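Local atomic coordinates of terminal uridylyltransferase 1 (Trypanosoma brucei, PDB entry 5IDO), a protein that catalyses the magnesium- or manganese-dependent transfer of uridylyl residues from UTP to the 3' ends of guide, ribosomal and some messenger RNAs in trypanosome mitochondria. Residues Val106-Ser111 / Ala122-Ala127; Arg171-Lys176 / Ser288-Gly293; Ser297-Lys302 / Leu359-Ser364. All coordinates share one frame; numbering follows the deposited sequence.

Contact 1 of 3, residues Val106-Ser111 / Ala122-Ala127; sequences VFIFGS and ADIDFA. With UTP (uridine 5'-triphosphate), chain B.
Phe-107 and Ala-127 form an antiparallel hydrogen-bonded pair: Phe-107 N donates to Ala-127 O at 2.7 Å, and Ala-127 N returns a bond to Phe-107 O, also 2.7 Å. Phe-109 N donates to Asp-125 O (3.0 Å). Ile-108 and Phe-126, the non-hydrogen-bonded pair between, lie side by side on the opposite face from Phe-109 and Asp-125, with Ile-108 CG1 3.7 Å from Phe-126 CE1. The backbone of Phe-126 bonds to Ala-286 and Ser-288 of strand 285-288, on the other flank of its strand.

The Phe-109 ring, its CG set between backbone N and carbonyl carbon (chi1 67°), lies over Asp-125; CB of that aspartate sits 3.4 Å from the ring centroid, a CH-pi contact over the face. Next to it, Gly-110 N donates to Ser-297 OG, and Ser-111 N donates to a water 3.2 Å away that also hydrogen-bonds UTP O1B. That water lies too close to Asp-125 OD2 for the bond to be trusted.

The edge strand thus runs into Gly-110, at the N-cap position of helix 111-115, the Gly-Ser signature of nucleotidyltransferases. Beside it, Asp-123 and Asp-125 probably bind the catalytic magnesium, as in relatives. With its carbonyl O taken by Phe-109 N and its CB against the ring face, Asp-125 has its carboxylate on the triphosphate side, consistent with metal binding there.

Contact 2 of 3, residues Arg171-Lys176 / Ser288-Gly293; sequences RVPIIK and SFRAFG. With UTP (uridine 5'-triphosphate), chain B.
Arg-171 O approaches NH2 of Arg-290 at 3.3 Å, where the segment 171-176 begins its pass over the turn that follows strand 285-288. The side chain of Arg-171 is poorly ordered; by similarity with relatives it probably contributes to RNA binding.

Val-172 points toward the other segment and lays CG2 over the centre of one face of the Arg-290 guanidinium, 3.8 Å above the plane. CG2 reaches there because CG1 takes the place anti to the backbone N (chi1 178°), where it comes 4.1 Å from Arg-290 NE. The arginine is drawn out from CG to NE, with chi2 and chi3 both near 170° in magnitude, and its NE forms a salt bridge with Glu-143 of helix 143-156; the methyl and the carboxylate together would restrain the rotation of the group.

Pro-173 sets CD 4.2 Å from Arg-290 NH2. Its carbonyl O meets the edge of the Phe-289 ring near the ring plane, and a water donates to this same oxygen at 2.7 Å while accepting from Phe-289 N at 3.1 Å, so a single solvent molecule joins the two backbones. Here the chain enters the central five-stranded sheet of the nucleotidyltransferase palm: strand 174-177 lies between strands 164-167 and 285-288, and the latter leads through the turn into helix 292-305.

Ile-174, on the sheet, places CG2 3.7 Å from Ser-288 CB. Beyond the turn, Phe-292 brings the edge of its ring to the uracil, CD2 standing 3.4 Å from UTP O2.

Contact 3 of 3, residues Ser297-Lys302 / Leu359-Ser364; sequences STLLRK and LEIPES. With UTP (uridine 5'-triphosphate), chain B.
Leu-299, in the helix 292-305, and Ile-361, in the loop that follows a short 3-10 segment, have the nearest CA atoms of the two segments, 6.5 Å apart. The helix passes from the UTP site to the surface, and the loop packs on its outer side next to Tyr-469 of the segment assigned as the nucleotide recognition motif, which touches both Leu-299 and Ile-361.

Ile-361 is the buried centre and meets Thr-298 with CG2, and Leu-299 and Lys-302 with the CG1-CD1 branch. The CG2 methyl, anti to the backbone N, lies 3.9 Å from Thr-298 CG2; the hydroxyl of that threonine is turned back to its own helix, bonding Ile-294 O. CG1, placed beside the backbone N (chi1 -58°), lies 4.0 Å from Leu-299 CD1. The isoleucine and lysine side chains run antiparallel, with Ile-361 CD1 4.1 Å from Lys-302 CD. Ile-361 O is tied to Arg-295 NE, a further link between loop and helix.

Toward solvent, the aliphatic part of Lys-302 thus rests on the isoleucine while its amine goes on to Glu-360, whose OE2 accepts from Asp-357 N. At the inner end of the helix segment, Ser-297 OG takes a hydrogen bond from UTP O3' at 3.1 Å and is also bonded to Gly-293 O, one turn back. The salt bridge at the outer end runs from Lys-302 NZ to Glu-360 OE1, 2.9 Å, the amine coming from above the carboxylate plane, 48° out of it.

In the fold
From the N terminus, contact 1 closes first, a short loop in which the helix 111-115 lies between strands 104-109 and 124-130. Contact 2 follows in series and spans 111 residues, the four-stranded antiparallel sheet among them, before the chain returns to the palm sheet through strand 285-288. Contact 3 opens directly afterwards on the same helix, 292-305, and closes across helices 310-324 and 336-349. None of the loops nests in or crosses another. Contacts 1 and 2 share the palm sheet and meet through Asp-123 and Lys-176, a salt bridge; between contacts 1 and 3, the N-cap of helix 111-115 meets helix 292-305. All three touch UTP.

Contact 1 of 3, residues Val106-Ser111 / Ala122-Ala127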
# COMPACT_ATOMS: atom_id res chain seq x y z
N VAL A 106 -7.41 -14.15 -5.52
CA VAL A 106 -6.73 -13.21 -4.64
C VAL A 106 -5.76 -12.32 -5.40
O VAL A 106 -4.85 -12.79 -6.08
CB VAL A 106 -5.99 -13.94 -3.51
CG1 VAL A 106 -5.24 -12.94 -2.64
CG2 VAL A 106 -6.97 -14.75 -2.67
N PHE A 107 -5.98 -11.01 -5.29
CA PHE A 107 -5.14 -10.02 -5.94
C PHE A 107 -4.32 -9.27 -4.89
O PHE A 107 -4.88 -8.73 -3.94
CB PHE A 107 -6.00 -9.02 -6.74
CG PHE A 107 -6.83 -9.65 -7.84
CD1 PHE A 107 -7.92 -10.47 -7.54
CD2 PHE A 107 -6.55 -9.39 -9.17
CE1 PHE A 107 -8.68 -11.03 -8.55
CE2 PHE A 107 -7.32 -9.95 -10.18
CZ PHE A 107 -8.38 -10.77 -9.87
N ILE A 108 -3.00 -9.25 -5.06
CA ILE A 108 -2.18 -8.38 -4.23
C ILE A 108 -2.24 -6.96 -4.80
O ILE A 108 -2.14 -6.78 -6.01
CB ILE A 108 -0.70 -8.84 -4.18
CG1 ILE A 108 -0.58 -10.18 -3.47
CG2 ILE A 108 0.16 -7.80 -3.45
CD1 ILE A 108 0.87 -10.57 -3.19
N PHE A 109 -2.42 -5.96 -3.94
CA PHE A 109 -2.24 -4.58 -4.37
C PHE A 109 -1.44 -3.80 -3.31
O PHE A 109 -1.03 -4.37 -2.31
CB PHE A 109 -3.60 -3.91 -4.66
CG PHE A 109 -4.48 -3.70 -3.45
CD1 PHE A 109 -5.28 -4.73 -2.97
CD2 PHE A 109 -4.54 -2.46 -2.82
CE1 PHE A 109 -6.10 -4.53 -1.87
CE2 PHE A 109 -5.36 -2.26 -1.72
CZ PHE A 109 -6.14 -3.29 -1.24
N GLY A 110 -1.18 -2.53 -3.57
CA GLY A 110 -0.40 -1.73 -2.64
C GLY A 110 1.06 -1.53 -3.05
O GLY A 110 1.40 -1.57 -4.24
N SER A 111 1.92 -1.34 -2.05
CA SER A 111 3.31 -0.94 -2.29
C SER A 111 4.12 -1.96 -3.09
O SER A 111 4.95 -1.58 -3.91
CB SER A 111 4.02 -0.65 -0.96
OG SER A 111 3.98 -1.78 -0.11
N ALA A 122 6.49 -4.58 5.64
CA ALA A 122 5.31 -3.80 5.27
C ALA A 122 4.10 -4.67 4.94
O ALA A 122 4.22 -5.69 4.26
CB ALA A 122 5.64 -2.90 4.08
N ASP A 123 2.94 -4.26 5.45
CA ASP A 123 1.67 -4.93 5.20
C ASP A 123 1.45 -5.30 3.73
O ASP A 123 1.75 -4.52 2.82
CB ASP A 123 0.51 -4.04 5.66
CG ASP A 123 0.10 -4.31 7.09
OD1 ASP A 123 0.75 -3.76 8.01
OD2 ASP A 123 -0.87 -5.06 7.29
N ILE A 124 0.93 -6.50 3.51
CA ILE A 124 0.50 -6.91 2.18
C ILE A 124 -1.01 -6.69 2.06
O ILE A 124 -1.77 -7.15 2.90
CB ILE A 124 0.84 -8.38 1.90
CG1 ILE A 124 2.36 -8.58 1.87
CG2 ILE A 124 0.20 -8.84 0.59
CD1 ILE A 124 3.01 -8.03 0.62
N ASP A 125 -1.43 -5.98 1.02
CA ASP A 125 -2.85 -5.78 0.77
C ASP A 125 -3.42 -6.89 -0.12
O ASP A 125 -2.99 -7.08 -1.26
CB ASP A 125 -3.09 -4.42 0.11
CG ASP A 125 -2.83 -3.27 1.06
OD1 ASP A 125 -3.42 -3.28 2.16
OD2 ASP A 125 -2.04 -2.38 0.70
N PHE A 126 -4.40 -7.62 0.41
CA PHE A 126 -5.08 -8.65 -0.37
C PHE A 126 -6.46 -8.20 -0.80
O PHE A 126 -7.23 -7.67 -0.00
CB PHE A 126 -5.19 -9.96 0.43
CG PHE A 126 -3.89 -10.68 0.60
CD1 PHE A 126 -3.13 -11.03 -0.50
CD2 PHE A 126 -3.43 -11.02 1.87
CE1 PHE A 126 -1.93 -11.70 -0.35
CE2 PHE A 126 -2.23 -11.69 2.03
CZ PHE A 126 -1.48 -12.03 0.92
N ALA A 127 -6.76 -8.41 -2.08
CA ALA A 127 -8.10 -8.17 -2.61
C ALA A 127 -8.70 -9.48 -3.11
O ALA A 127 -8.07 -10.21 -3.87
CB ALA A 127 -8.05 -7.14 -3.73
PA UTP B . -1.50 3.64 1.29
O1A UTP B . -1.83 5.12 1.24
O2A UTP B . -2.11 2.79 2.38
O3A UTP B . 0.10 3.49 1.25
O5' UTP B . -1.91 3.02 -0.14
PB UTP B . 0.93 2.27 1.91
O1B UTP B . 0.00 1.16 2.35
O2B UTP B . 2.06 1.93 0.96
O3B UTP B . 1.62 3.02 3.16
PG UTP B . 0.99 3.12 4.64
O1G UTP B . -0.38 2.51 4.59
O2G UTP B . 0.98 4.62 4.85
O3G UTP B . 1.97 2.35 5.50
C5' UTP B . -2.09 1.61 -0.24
C4' UTP B . -3.00 1.32 -1.42
O4' UTP B . -4.36 1.58 -1.04
C1' UTP B . -5.07 2.15 -2.14
C2' UTP B . -4.07 2.33 -3.27
O2' UTP B . -4.22 1.25 -4.20
C3' UTP B . -2.72 2.22 -2.60
O3' UTP B . -1.74 1.67 -3.48
N1 UTP B . -5.64 3.44 -1.76
C6 UTP B . -5.18 4.09 -0.68
C2 UTP B . -6.66 4.02 -2.54
O2 UTP B . -7.09 3.42 -3.55
N3 UTP B . -7.18 5.21 -2.21
C4 UTP B . -6.74 5.87 -1.12
O4 UTP B . -7.24 6.97 -0.82
C5 UTP B . -5.73 5.32 -0.34
O HOH W 1 0.23 -1.52 0.64

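Contact 2 of 3, residues Arg171-Lys176 / Ser288-Gly293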
# COMPACT_ATOMS: atom_id res chain seq x y z
N ARG A 171 -16.45 1.05 7.42
CA ARG A 171 -16.86 1.58 6.12
C ARG A 171 -16.50 0.58 5.03
O ARG A 171 -17.32 0.25 4.17
CB ARG A 171 -16.20 2.93 5.83
CG ARG A 171 -17.16 4.10 5.86
CD ARG A 171 -16.63 5.29 5.07
NE ARG A 171 -16.58 5.02 3.63
CZ ARG A 171 -15.46 4.80 2.95
NH1 ARG A 171 -14.29 4.83 3.56
NH2 ARG A 171 -15.52 4.56 1.64
N VAL A 172 -15.26 0.10 5.08
CA VAL A 172 -14.84 -1.00 4.24
C VAL A 172 -14.50 -2.18 5.13
O VAL A 172 -13.43 -2.21 5.75
CB VAL A 172 -13.63 -0.63 3.36
CG1 VAL A 172 -13.20 -1.83 2.52
CG2 VAL A 172 -13.97 0.56 2.46
N PRO A 173 -15.42 -3.15 5.23
CA PRO A 173 -15.19 -4.36 6.04
C PRO A 173 -13.98 -5.13 5.55
O PRO A 173 -13.90 -5.49 4.37
CB PRO A 173 -16.48 -5.16 5.84
CG PRO A 173 -17.52 -4.12 5.52
CD PRO A 173 -16.79 -3.09 4.71
N ILE A 174 -13.02 -5.36 6.44
CA ILE A 174 -11.82 -6.11 6.09
C ILE A 174 -11.45 -7.10 7.18
O ILE A 174 -12.04 -7.12 8.26
CB ILE A 174 -10.60 -5.19 5.86
CG1 ILE A 174 -10.17 -4.52 7.16
CG2 ILE A 174 -10.88 -4.18 4.76
CD1 ILE A 174 -8.93 -3.66 7.04
N ILE A 175 -10.46 -7.93 6.87
CA ILE A 175 -9.82 -8.78 7.86
C ILE A 175 -8.38 -8.30 8.01
O ILE A 175 -7.70 -8.06 7.01
CB ILE A 175 -9.84 -10.27 7.45
CG1 ILE A 175 -11.28 -10.77 7.26
CG2 ILE A 175 -9.10 -11.13 8.47
CD1 ILE A 175 -11.37 -12.20 6.80
N LYS A 176 -7.92 -8.15 9.24
CA LYS A 176 -6.52 -7.80 9.45
C LYS A 176 -5.81 -8.91 10.19
O LYS A 176 -6.27 -9.36 11.24
CB LYS A 176 -6.38 -6.48 10.22
CG LYS A 176 -6.49 -5.24 9.35
CD LYS A 176 -5.73 -4.08 9.97
CE LYS A 176 -4.23 -4.32 9.97
NZ LYS A 176 -3.63 -4.26 8.60
N SER A 288 -9.39 -7.36 1.85
CA SER A 288 -10.64 -6.69 1.50
C SER A 288 -11.27 -7.35 0.28
O SER A 288 -10.69 -8.25 -0.32
CB SER A 288 -10.40 -5.20 1.23
OG SER A 288 -9.47 -5.03 0.18
N PHE A 289 -12.46 -6.89 -0.09
CA PHE A 289 -13.22 -7.57 -1.14
C PHE A 289 -13.50 -6.66 -2.33
O PHE A 289 -14.31 -6.99 -3.20
CB PHE A 289 -14.54 -8.11 -0.57
CG PHE A 289 -14.35 -9.08 0.56
CD1 PHE A 289 -14.11 -10.42 0.31
CD2 PHE A 289 -14.41 -8.65 1.88
CE1 PHE A 289 -13.93 -11.32 1.35
CE2 PHE A 289 -14.24 -9.55 2.92
CZ PHE A 289 -14.00 -10.88 2.66
N ARG A 290 -12.83 -5.51 -2.37
CA ARG A 290 -13.05 -4.55 -3.44
C ARG A 290 -11.83 -4.44 -4.36
O ARG A 290 -10.72 -4.79 -3.97
CB ARG A 290 -13.43 -3.19 -2.87
CG ARG A 290 -14.60 -3.25 -1.89
CD ARG A 290 -15.11 -1.86 -1.51
NE ARG A 290 -16.04 -1.92 -0.38
CZ ARG A 290 -16.67 -0.86 0.12
NH1 ARG A 290 -16.49 0.34 -0.41
NH2 ARG A 290 -17.49 -1.00 1.15
N ALA A 291 -12.05 -3.96 -5.58
CA ALA A 291 -11.01 -3.93 -6.60
C ALA A 291 -10.40 -2.54 -6.79
O ALA A 291 -9.53 -2.36 -7.64
CB ALA A 291 -11.56 -4.44 -7.92
N PHE A 292 -10.86 -1.58 -6.00
CA PHE A 292 -10.47 -0.18 -6.15
C PHE A 292 -8.95 0.03 -6.07
O PHE A 292 -8.40 0.89 -6.77
CB PHE A 292 -11.16 0.68 -5.08
CG PHE A 292 -10.63 0.46 -3.68
CD1 PHE A 292 -11.06 -0.61 -2.92
CD2 PHE A 292 -9.69 1.33 -3.14
CE1 PHE A 292 -10.58 -0.81 -1.64
CE2 PHE A 292 -9.20 1.13 -1.86
CZ PHE A 292 -9.64 0.06 -1.11
N GLY A 293 -8.29 -0.74 -5.22
CA GLY A 293 -6.87 -0.57 -4.99
C GLY A 293 -6.01 -1.20 -6.06
O GLY A 293 -4.83 -0.87 -6.21
PA UTP B . -1.50 3.64 1.29
O1A UTP B . -1.83 5.12 1.24
O2A UTP B . -2.11 2.79 2.38
O3A UTP B . 0.10 3.49 1.25
O5' UTP B . -1.91 3.02 -0.14
PB UTP B . 0.93 2.27 1.91
O1B UTP B . 0.00 1.16 2.35
O2B UTP B . 2.06 1.93 0.96
O3B UTP B . 1.62 3.02 3.16
PG UTP B . 0.99 3.12 4.64
O1G UTP B . -0.38 2.51 4.59
O2G UTP B . 0.98 4.62 4.85
O3G UTP B . 1.97 2.35 5.50
C5' UTP B . -2.09 1.61 -0.24
C4' UTP B . -3.00 1.32 -1.42
O4' UTP B . -4.36 1.58 -1.04
C1' UTP B . -5.07 2.15 -2.14
C2' UTP B . -4.07 2.33 -3.27
O2' UTP B . -4.22 1.25 -4.20
C3' UTP B . -2.72 2.22 -2.60
O3' UTP B . -1.74 1.67 -3.48
N1 UTP B . -5.64 3.44 -1.76
C6 UTP B . -5.18 4.09 -0.68
C2 UTP B . -6.66 4.02 -2.54
O2 UTP B . -7.09 3.42 -3.55
N3 UTP B . -7.18 5.21 -2.21
C4 UTP B . -6.74 5.87 -1.12
O4 UTP B . -7.24 6.97 -0.82
C5 UTP B . -5.73 5.32 -0.34
O HOH W 2 -13.92 -4.93 1.74

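Contact 3 of 3, residues Ser297-Lys302 / Leu359-Ser364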
# COMPACT_ATOMS: atom_id res chain seq x y z
N SER A 297 -2.77 0.96 -7.84
CA SER A 297 -1.39 0.54 -7.70
C SER A 297 -0.75 0.32 -9.07
O SER A 297 0.42 0.62 -9.27
CB SER A 297 -1.32 -0.73 -6.86
OG SER A 297 -2.05 -0.57 -5.65
N THR A 298 -1.54 -0.18 -10.01
CA THR A 298 -1.02 -0.46 -11.34
C THR A 298 -0.65 0.85 -12.04
O THR A 298 0.37 0.93 -12.72
CB THR A 298 -2.04 -1.25 -12.20
OG1 THR A 298 -2.47 -2.40 -11.47
CG2 THR A 298 -1.39 -1.71 -13.51
N LEU A 299 -1.48 1.87 -11.86
CA LEU A 299 -1.19 3.19 -12.39
C LEU A 299 0.11 3.72 -11.78
O LEU A 299 0.99 4.18 -12.49
CB LEU A 299 -2.33 4.16 -12.11
CG LEU A 299 -2.15 5.59 -12.63
CD1 LEU A 299 -1.97 5.60 -14.14
CD2 LEU A 299 -3.32 6.47 -12.23
N LEU A 300 0.22 3.61 -10.46
CA LEU A 300 1.40 4.09 -9.75
C LEU A 300 2.64 3.34 -10.21
O LEU A 300 3.70 3.94 -10.42
CB LEU A 300 1.23 3.94 -8.23
CG LEU A 300 0.13 4.74 -7.54
CD1 LEU A 300 0.09 4.41 -6.05
CD2 LEU A 300 0.33 6.23 -7.74
N ARG A 301 2.50 2.03 -10.38
CA ARG A 301 3.61 1.19 -10.81
C ARG A 301 4.19 1.67 -12.14
O ARG A 301 5.40 1.86 -12.26
CB ARG A 301 3.17 -0.26 -10.93
CG ARG A 301 4.29 -1.19 -11.36
CD ARG A 301 3.81 -2.62 -11.56
NE ARG A 301 4.90 -3.47 -12.00
CZ ARG A 301 5.29 -3.60 -13.27
NH1 ARG A 301 4.66 -2.93 -14.23
NH2 ARG A 301 6.30 -4.40 -13.57
N LYS A 302 3.31 1.85 -13.13
CA LYS A 302 3.72 2.25 -14.48
C LYS A 302 4.51 3.55 -14.46
O LYS A 302 5.55 3.67 -15.11
CB LYS A 302 2.51 2.39 -15.39
CG LYS A 302 2.84 2.87 -16.79
CD LYS A 302 1.66 2.64 -17.73
CE LYS A 302 2.12 2.25 -19.13
NZ LYS A 302 1.76 3.26 -20.16
N LEU A 359 -7.01 6.27 -17.66
CA LEU A 359 -7.98 5.43 -18.35
C LEU A 359 -7.32 4.31 -19.15
O LEU A 359 -7.98 3.35 -19.53
CB LEU A 359 -8.87 6.27 -19.27
CG LEU A 359 -10.05 7.03 -18.65
CD1 LEU A 359 -10.44 6.47 -17.29
CD2 LEU A 359 -9.77 8.53 -18.57
N GLU A 360 -6.02 4.43 -19.41
CA GLU A 360 -5.31 3.43 -20.21
C GLU A 360 -4.86 2.25 -19.35
O GLU A 360 -4.29 1.28 -19.86
CB GLU A 360 -4.12 4.07 -20.94
CG GLU A 360 -2.78 3.99 -20.24
CD GLU A 360 -1.71 4.78 -20.98
OE1 GLU A 360 -0.72 4.16 -21.44
OE2 GLU A 360 -1.86 6.01 -21.10
N ILE A 361 -5.14 2.32 -18.05
CA ILE A 361 -5.04 1.16 -17.18
C ILE A 361 -6.43 0.55 -17.03
O ILE A 361 -7.33 1.19 -16.49
CB ILE A 361 -4.47 1.51 -15.79
CG1 ILE A 361 -3.09 2.16 -15.92
CG2 ILE A 361 -4.40 0.27 -14.92
CD1 ILE A 361 -2.04 1.26 -16.54
N PRO A 362 -6.61 -0.68 -17.53
CA PRO A 362 -7.93 -1.33 -17.63
C PRO A 362 -8.67 -1.38 -16.30
O PRO A 362 -8.08 -1.72 -15.27
CB PRO A 362 -7.59 -2.74 -18.11
CG PRO A 362 -6.29 -2.60 -18.82
CD PRO A 362 -5.54 -1.54 -18.06
N GLU A 363 -9.96 -1.04 -16.32
CA GLU A 363 -10.80 -1.13 -15.13
C GLU A 363 -11.23 -2.58 -14.89
O GLU A 363 -11.33 -3.02 -13.75
CB GLU A 363 -12.03 -0.23 -15.27
CG GLU A 363 -12.87 -0.14 -14.02
CD GLU A 363 -14.15 0.66 -14.22
OE1 GLU A 363 -14.54 0.87 -15.38
OE2 GLU A 363 -14.75 1.08 -13.21
N SER A 364 -11.47 -3.30 -15.97
CA SER A 364 -11.88 -4.70 -15.89
C SER A 364 -10.70 -5.61 -15.58
O SER A 364 -9.59 -5.40 -16.07
CB SER A 364 -12.55 -5.13 -17.19
OG SER A 364 -12.89 -6.50 -17.16
PA UTP B . -1.50 3.64 1.29
O1A UTP B . -1.83 5.12 1.24
O2A UTP B . -2.11 2.79 2.38
O3A UTP B . 0.10 3.49 1.25
O5' UTP B . -1.91 3.02 -0.14
PB UTP B . 0.93 2.27 1.91
O1B UTP B . 0.00 1.16 2.35
O2B UTP B . 2.06 1.93 0.96
O3B UTP B . 1.62 3.02 3.16
PG UTP B . 0.99 3.12 4.64
O1G UTP B . -0.38 2.51 4.59
O2G UTP B . 0.98 4.62 4.85
O3G UTP B . 1.97 2.35 5.50
C5' UTP B . -2.09 1.61 -0.24
C4' UTP B . -3.00 1.32 -1.42
O4' UTP B . -4.36 1.58 -1.04
C1' UTP B . -5.07 2.15 -2.14
C2' UTP B . -4.07 2.33 -3.27
O2' UTP B . -4.22 1.25 -4.20
C3' UTP B . -2.72 2.22 -2.60
O3' UTP B . -1.74 1.67 -3.48
N1 UTP B . -5.64 3.44 -1.76
C6 UTP B . -5.18 4.09 -0.68
C2 UTP B . -6.66 4.02 -2.54
O2 UTP B . -7.09 3.42 -3.55
N3 UTP B . -7.18 5.21 -2.21
C4 UTP B . -6.74 5.87 -1.12
O4 UTP B . -7.24 6.97 -0.82
C5 UTP B . -5.73 5.32 -0.34